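Local coordinates for protein pectate lyase (PDB 4U49) that cleaves the galacturonan chains of pectate by calcium-dependent elimination, probably from within the chain, and probably also degrades highly methylated pectins, at residues C337-S340 with R341-K345; I157-N161 with A162-N166; A128-D132 with K133-C137. All blocks are in the same frame, centred on the assembly; numbering follows the deposited sequence.

Contact 1 of 3, residues C337-S340 with R341-K345; sequences CKVS and RSNVK
Ser340 and Asn343 meet in a local contact within a single 3-10 turn, whose backbone angles are close to those of a type I beta turn. It joins strand 337-338 to strand 344-345 near the C-terminal end of the right-handed parallel beta-helix that marks this lyase family. Two hydrogen bonds link the same pair of residues. The backbone closes the turn through Asn343 N and Ser340 O at 2.8 Å, the donor lying above the carbonyl plane. In return, Asn343 OD1 accepts from Ser340 N at 2.8 Å, on a lone pair in the plane of the amide, with an N-H...O angle of 156°. Asparagine suits the place because its short side chain, with CG beside its own backbone N (chi1 -66°), brings the carboxamide back to the start of the turn, while ND2 donates to Arg297 O.

Beside this polar link, the buried Val339 sends CG2 past Asn343 CB at 4.0 Å to reach Val344 CG2 at 4.1 Å. Trp332 touches both valines. The exposed Arg341 extends a long side chain, which forms a salt bridge with Glu306 and a cation-pi contact with Trp332. Ser340 OG, already hydrogen-bonded to Asp333, also accepts from a water at 2.8 Å, and the same water donates to Asn343 OD1 at 3.0 Å.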
loop_
_atom_site.group_PDB
_atom_site.type_symbol
_atom_site.label_atom_id
_atom_site.label_comp_id
_atom_site.label_asym_id
_atom_site.label_seq_id
_atom_site.Cartn_x
_atom_site.Cartn_y
_atom_site.Cartn_z
ATOM N N CYS A 337 1.387 7.122 -19.479
ATOM C CA CYS A 337 1.812 5.860 -18.894
ATOM C C CYS A 337 3.331 5.747 -18.924
ATOM O O CYS A 337 3.905 5.145 -19.830
ATOM C CB CYS A 337 1.165 4.681 -19.623
ATOM S SG CYS A 337 -0.631 4.542 -19.340
ATOM N N LYS A 338 3.972 6.348 -17.926
ATOM C CA LYS A 338 5.421 6.288 -17.809
ATOM C C LYS A 338 5.837 4.974 -17.166
ATOM O O LYS A 338 6.302 4.936 -16.023
ATOM C CB LYS A 338 5.949 7.481 -17.013
ATOM C CG LYS A 338 5.731 8.808 -17.711
ATOM C CD LYS A 338 6.393 9.955 -16.968
ATOM C CE LYS A 338 6.168 11.274 -17.696
ATOM N NZ LYS A 338 6.796 12.422 -16.982
ATOM N N VAL A 339 5.649 3.896 -17.919
ATOM C CA VAL A 339 6.002 2.555 -17.484
ATOM C C VAL A 339 6.489 1.751 -18.688
ATOM O O VAL A 339 5.884 1.790 -19.761
ATOM C CB VAL A 339 4.806 1.838 -16.807
ATOM C CG1 VAL A 339 3.586 1.822 -17.721
ATOM C CG2 VAL A 339 5.186 0.424 -16.388
ATOM N N SER A 340 7.605 1.053 -18.517
ATOM C CA SER A 340 8.119 0.174 -19.561
ATOM C C SER A 340 7.844 -1.274 -19.183
ATOM O O SER A 340 7.634 -1.584 -18.011
ATOM C CB SER A 340 9.617 0.402 -19.778
ATOM O OG SER A 340 9.886 1.770 -20.030
ATOM N N ARG A 341 7.844 -2.160 -20.174
ATOM C CA ARG A 341 7.595 -3.576 -19.921
ATOM C C ARG A 341 8.612 -4.162 -18.941
ATOM O O ARG A 341 8.314 -5.116 -18.226
ATOM C CB ARG A 341 7.608 -4.360 -21.234
ATOM C CG ARG A 341 6.345 -4.174 -22.057
ATOM C CD ARG A 341 6.436 -4.879 -23.395
ATOM N NE ARG A 341 5.165 -4.823 -24.110
ATOM C CZ ARG A 341 4.771 -3.794 -24.852
ATOM N NH1 ARG A 341 5.549 -2.728 -24.981
ATOM N NH2 ARG A 341 3.594 -3.832 -25.462
ATOM N N SER A 342 9.801 -3.571 -18.900
ATOM C CA SER A 342 10.854 -4.029 -18.002
ATOM C C SER A 342 10.581 -3.640 -16.548
ATOM O O SER A 342 11.213 -4.165 -15.630
ATOM C CB SER A 342 12.209 -3.473 -18.447
ATOM O OG SER A 342 12.212 -2.056 -18.435
ATOM N N ASN A 343 9.640 -2.723 -16.342
ATOM C CA ASN A 343 9.280 -2.282 -14.996
ATOM C C ASN A 343 8.314 -3.238 -14.299
ATOM O O ASN A 343 8.058 -3.109 -13.101
ATOM C CB ASN A 343 8.666 -0.881 -15.040
ATOM C CG ASN A 343 9.655 0.178 -15.479
ATOM O OD1 ASN A 343 9.459 0.839 -16.496
ATOM N ND2 ASN A 343 10.722 0.351 -14.708
ATOM N N VAL A 344 7.773 -4.190 -15.051
ATOM C CA VAL A 344 6.813 -5.139 -14.499
ATOM C C VAL A 344 7.317 -6.565 -14.674
ATOM O O VAL A 344 7.645 -6.982 -15.783
ATOM C CB VAL A 344 5.430 -4.996 -15.161
ATOM C CG1 VAL A 344 4.399 -5.829 -14.416
ATOM C CG2 VAL A 344 5.012 -3.535 -15.200
ATOM N N LYS A 345 7.387 -7.308 -13.575
ATOM C CA LYS A 345 7.961 -8.648 -13.601
ATOM C C LYS A 345 7.083 -9.646 -12.854
ATOM O O LYS A 345 6.425 -9.291 -11.874
ATOM C CB LYS A 345 9.373 -8.628 -13.008
ATOM C CG LYS A 345 10.342 -7.746 -13.781
ATOM C CD LYS A 345 11.771 -7.907 -13.302
ATOM C CE LYS A 345 12.715 -7.036 -14.118
ATOM N NZ LYS A 345 12.602 -7.307 -15.580
HETATM O O HOH W 1 10.037 3.480 -17.757
#

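Contact 2 of 3, residues I157-N161 with A162-N166; sequences ITLEN and ATIKN
Strand 157-160 brings Ile157 and Leu159 to face Ile164 of strand 163-165 across a sharp bend in one continuous piece of chain. The N-to-C directions of the short strands differ by 140° and their axes come no closer than 8.0 Å, too far for backbone pairing; each strand pairs in a different sheet of the beta-helix. The bend is made by Asn161, whose positive phi (53°) places it in the left-handed helical region, followed by the extended Ala162. Asparagine tolerates that conformation better than most residues, as in the stacked asparagines at comparable turns of other parallel beta-helix pectate lyases.

Alternation along each strand turns the large aliphatic residues into the angle between the sheets and Glu160 and Thr163 away from it. Ile164 is the shared partner. Its CG1 lies opposite the backbone N (chi1 -169°). This, with an extended chi2, carries CD1 out to the Ile157 side chain, which it meets tip to tip, 3.7 Å from Ile157 CG2 and 3.8 Å from Ile157 CD1. CG2 and the branch-point CB face Leu159, which passes Ile164 at about a right angle: Leu159 CD1 lies 3.9 Å from Ile164 CG2, and Leu159 CD2 lies 4.0 Å from Ile164 CB. Ala162, just after the bend, leans its methyl toward the coil that holds Ile130; Ala162 CB also lies 4.2 Å from Leu159 CD2, and an alanine suits this close approach of two coils.

The polar end of Asn161 turns outward to the adjacent coils, its ND2 donating to Asp132 OD1 and its OD1 accepting from Asn184 N. Strand 157-160 runs between the parallel strands 128-131 and 178-182, while strand 163-165 lies between strands 134-136 and 184-192; Leu159 reaches across from the other sheet to pack on Ile187.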
loop_
_atom_site.group_PDB
_atom_site.type_symbol
_atom_site.label_atom_id
_atom_site.label_comp_id
_atom_site.label_asym_id
_atom_site.label_seq_id
_atom_site.Cartn_x
_atom_site.Cartn_y
_atom_site.Cartn_z
ATOM N N ILE A 157 -8.532 6.733 10.171
ATOM C CA ILE A 157 -7.537 7.747 10.493
ATOM C C ILE A 157 -7.567 8.866 9.458
ATOM O O ILE A 157 -7.601 8.601 8.255
ATOM C CB ILE A 157 -6.109 7.153 10.546
ATOM C CG1 ILE A 157 -5.963 6.174 11.713
ATOM C CG2 ILE A 157 -5.074 8.261 10.661
ATOM C CD1 ILE A 157 -5.912 6.844 13.066
ATOM N N THR A 158 -7.562 10.112 9.924
ATOM C CA THR A 158 -7.425 11.261 9.036
ATOM C C THR A 158 -6.089 11.952 9.286
ATOM O O THR A 158 -5.738 12.263 10.426
ATOM C CB THR A 158 -8.571 12.282 9.218
ATOM O OG1 THR A 158 -9.813 11.680 8.839
ATOM C CG2 THR A 158 -8.333 13.515 8.352
ATOM N N LEU A 159 -5.341 12.174 8.212
ATOM C CA LEU A 159 -4.046 12.830 8.298
ATOM C C LEU A 159 -4.097 14.196 7.633
ATOM O O LEU A 159 -4.477 14.317 6.471
ATOM C CB LEU A 159 -2.958 11.975 7.637
ATOM C CG LEU A 159 -2.782 10.536 8.123
ATOM C CD1 LEU A 159 -1.781 9.801 7.243
ATOM C CD2 LEU A 159 -2.346 10.506 9.582
ATOM N N GLU A 160 -3.713 15.226 8.378
ATOM C CA GLU A 160 -3.569 16.560 7.814
ATOM C C GLU A 160 -2.112 16.981 7.886
ATOM O O GLU A 160 -1.635 17.391 8.946
ATOM C CB GLU A 160 -4.461 17.560 8.548
ATOM C CG GLU A 160 -5.942 17.265 8.395
ATOM C CD GLU A 160 -6.818 18.276 9.102
ATOM O OE1 GLU A 160 -6.345 18.897 10.076
ATOM O OE2 GLU A 160 -7.979 18.452 8.679
ATOM N N ASN A 161 -1.412 16.866 6.759
ATOM C CA ASN A 161 0.019 17.137 6.700
ATOM C C ASN A 161 0.752 16.326 7.769
ATOM O O ASN A 161 1.586 16.855 8.501
ATOM C CB ASN A 161 0.287 18.638 6.873
ATOM C CG ASN A 161 1.672 19.045 6.418
ATOM O OD1 ASN A 161 2.125 18.663 5.340
ATOM N ND2 ASN A 161 2.357 19.826 7.244
ATOM N N ALA A 162 0.424 15.038 7.860
ATOM C CA ALA A 162 0.879 14.214 8.978
ATOM C C ALA A 162 1.301 12.807 8.559
ATOM O O ALA A 162 1.006 12.359 7.453
ATOM C CB ALA A 162 -0.213 14.134 10.036
ATOM N N THR A 163 1.992 12.116 9.459
ATOM C CA THR A 163 2.485 10.772 9.188
ATOM C C THR A 163 1.986 9.793 10.242
ATOM O O THR A 163 1.963 10.106 11.431
ATOM C CB THR A 163 4.029 10.744 9.147
ATOM O OG1 THR A 163 4.489 11.514 8.033
ATOM C CG2 THR A 163 4.552 9.320 9.016
ATOM N N ILE A 164 1.575 8.609 9.802
ATOM C CA ILE A 164 1.205 7.559 10.736
ATOM C C ILE A 164 2.003 6.302 10.407
ATOM O O ILE A 164 2.248 5.998 9.238
ATOM C CB ILE A 164 -0.318 7.278 10.704
ATOM C CG1 ILE A 164 -0.726 6.371 11.868
ATOM C CG2 ILE A 164 -0.744 6.695 9.364
ATOM C CD1 ILE A 164 -2.205 6.409 12.170
ATOM N N LYS A 165 2.443 5.590 11.438
ATOM C CA LYS A 165 3.231 4.386 11.216
ATOM C C LYS A 165 2.891 3.260 12.186
ATOM O O LYS A 165 2.376 3.500 13.279
ATOM C CB LYS A 165 4.729 4.704 11.292
ATOM C CG LYS A 165 5.191 5.286 12.611
ATOM C CD LYS A 165 6.677 5.621 12.565
ATOM C CE LYS A 165 6.981 6.594 11.438
ATOM N NZ LYS A 165 8.419 6.989 11.414
ATOM N N ASN A 166 3.168 2.033 11.751
ATOM C CA ASN A 166 3.023 0.838 12.578
ATOM C C ASN A 166 1.601 0.648 13.102
ATOM O O ASN A 166 1.360 0.685 14.307
ATOM C CB ASN A 166 4.018 0.896 13.736
ATOM C CG ASN A 166 5.432 1.171 13.264
ATOM O OD1 ASN A 166 5.849 0.688 12.212
ATOM N ND2 ASN A 166 6.179 1.951 14.038
#

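Contact 3 of 3, residues A128-D132 with K133-C137; sequences AVIKD and KTVDC
Ile130 packs against both Lys133 and Val135 around a local bend of the beta-helix, where strand 128-131 gives way to strand 134-136. Asp132 makes the corner with left-handed helical backbone angles, which aspartate, like asparagine, accepts more readily than most residues. The beta-branched Ile130 and Val135 are the buried, strand-forming residues of the contact, and each directs its side chain toward the opposite segment.

Ile130 presents two branches. Its CG1 stands beside the backbone N (chi1 -58°), leaving CG2 trans to that nitrogen, and it is CG2 that does most of the touching: it lies 3.7 Å from Val135 CG2 and 3.6 Å from Lys133 CG. Ile130 CD1 reaches the same valine methyl at 4.1 Å, so Val135 CG2 is held by two carbons of the isoleucine.

Lys133 is the more unusual conformer. Its CG sits between the backbone N and the carbonyl carbon (chi1 70°), and a bend at chi3 (63°) swings CE over the carbonyl oxygen of Lys131, while the end of the chain leads away from the turn. The aliphatic part crosses Ile130 at about a right angle and passes the backbone of Lys131, with Lys133 CG 3.5 Å and Lys133 CE 3.3 Å from Lys131 O. A lysine fits because its methylenes cover the isoleucine while its ammonium group, carried away from the bend, forms a salt bridge with Glu123.

The loop that holds Glu123 also brings Ser121 and Cys124 against Val135, and Cys124 is joined by a disulfide to Cys137. Before the bend, strand 128-131 forms the edge of its parallel sheet beside strand 157-160; after it, strand 134-136 runs parallel to strand 163-165.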
loop_
_atom_site.group_PDB
_atom_site.type_symbol
_atom_site.label_atom_id
_atom_site.label_comp_id
_atom_site.label_asym_id
_atom_site.label_seq_id
_atom_site.Cartn_x
_atom_site.Cartn_y
_atom_site.Cartn_z
ATOM N N ALA A 128 -9.356 9.153 14.678
ATOM C CA ALA A 128 -8.518 10.293 15.043
ATOM C C ALA A 128 -8.204 11.201 13.859
ATOM O O ALA A 128 -8.112 10.749 12.718
ATOM C CB ALA A 128 -7.220 9.811 15.678
ATOM N N VAL A 129 -8.047 12.489 14.149
ATOM C CA VAL A 129 -7.554 13.448 13.171
ATOM C C VAL A 129 -6.194 13.950 13.640
ATOM O O VAL A 129 -6.080 14.587 14.687
ATOM C CB VAL A 129 -8.515 14.637 12.976
ATOM C CG1 VAL A 129 -7.911 15.652 12.019
ATOM C CG2 VAL A 129 -9.860 14.157 12.461
ATOM N N ILE A 130 -5.162 13.640 12.866
ATOM C CA ILE A 130 -3.791 13.935 13.252
ATOM C C ILE A 130 -3.204 14.993 12.329
ATOM O O ILE A 130 -3.243 14.846 11.107
ATOM C CB ILE A 130 -2.929 12.665 13.215
ATOM C CG1 ILE A 130 -3.516 11.604 14.148
ATOM C CG2 ILE A 130 -1.490 12.978 13.584
ATOM C CD1 ILE A 130 -2.936 10.225 13.942
ATOM N N LYS A 131 -2.668 16.061 12.916
ATOM C CA LYS A 131 -2.208 17.211 12.139
ATOM C C LYS A 131 -0.752 17.583 12.403
ATOM O O LYS A 131 -0.319 17.653 13.554
ATOM C CB LYS A 131 -3.082 18.434 12.428
ATOM C CG LYS A 131 -4.531 18.125 12.745
ATOM C CD LYS A 131 -5.247 19.376 13.227
ATOM C CE LYS A 131 -6.372 19.037 14.192
ATOM N NZ LYS A 131 -7.640 18.719 13.480
ATOM N N ASP A 132 -0.014 17.820 11.320
ATOM C CA ASP A 132 1.332 18.388 11.371
ATOM C C ASP A 132 2.276 17.667 12.327
ATOM O O ASP A 132 3.052 18.303 13.039
ATOM C CB ASP A 132 1.255 19.871 11.751
ATOM C CG ASP A 132 0.453 20.682 10.758
ATOM O OD1 ASP A 132 0.671 20.514 9.541
ATOM O OD2 ASP A 132 -0.401 21.483 11.190
ATOM N N LYS A 133 2.214 16.340 12.339
ATOM C CA LYS A 133 3.089 15.559 13.199
ATOM C C LYS A 133 3.172 14.111 12.741
ATOM O O LYS A 133 2.412 13.675 11.877
ATOM C CB LYS A 133 2.612 15.614 14.654
ATOM C CG LYS A 133 1.328 14.855 14.912
ATOM C CD LYS A 133 0.826 15.087 16.326
ATOM C CE LYS A 133 0.467 16.548 16.552
ATOM N NZ LYS A 133 -0.144 16.762 17.888
ATOM N N THR A 134 4.109 13.377 13.332
ATOM C CA THR A 134 4.274 11.957 13.060
ATOM C C THR A 134 3.838 11.150 14.273
ATOM O O THR A 134 4.258 11.429 15.393
ATOM C CB THR A 134 5.729 11.617 12.704
ATOM O OG1 THR A 134 6.075 12.251 11.466
ATOM C CG2 THR A 134 5.917 10.111 12.569
ATOM N N VAL A 135 2.992 10.153 14.047
ATOM C CA VAL A 135 2.442 9.366 15.141
ATOM C C VAL A 135 2.733 7.874 14.961
ATOM O O VAL A 135 2.463 7.303 13.906
ATOM C CB VAL A 135 0.928 9.610 15.266
ATOM C CG1 VAL A 135 0.294 8.590 16.164
ATOM C CG2 VAL A 135 0.667 11.016 15.794
ATOM N N ASP A 136 3.299 7.262 16.000
ATOM C CA ASP A 136 3.674 5.850 15.987
ATOM C C ASP A 136 2.654 5.035 16.778
ATOM O O ASP A 136 2.564 5.158 17.999
ATOM C CB ASP A 136 5.082 5.672 16.574
ATOM C CG ASP A 136 5.659 4.279 16.347
ATOM O OD1 ASP A 136 4.895 3.327 16.096
ATOM O OD2 ASP A 136 6.897 4.137 16.437
ATOM N N CYS A 137 1.889 4.199 16.083
ATOM C CA CYS A 137 0.829 3.435 16.734
ATOM C C CYS A 137 1.332 2.146 17.376
ATOM O O CYS A 137 0.552 1.391 17.956
ATOM C CB CYS A 137 -0.283 3.121 15.734
ATOM S SG CYS A 137 -1.085 4.602 15.087
#

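Contacts 2 and 3 are equivalent bends on successive coils of the beta-helix, with centres about 5 Å apart. They are joined by probable hydrogen bonds from Glu160 N to Ile130 O and from Asn166 ND2 to Asp136 OD1, each 2.8 Å. Ala162 CB also packs on Lys133 O at 3.2 Å, so the two coils lie close just after their bends. Contact 1 lies across the centre of the chain, with its centre about 30 Å from that of contact 2 and about 35 Å from that of contact 3. All three are away from the calcium site, which includes Asp194, Ile195 and Asn216 and is without its ion in this chain, and together they mark opposite ends of the coil stack.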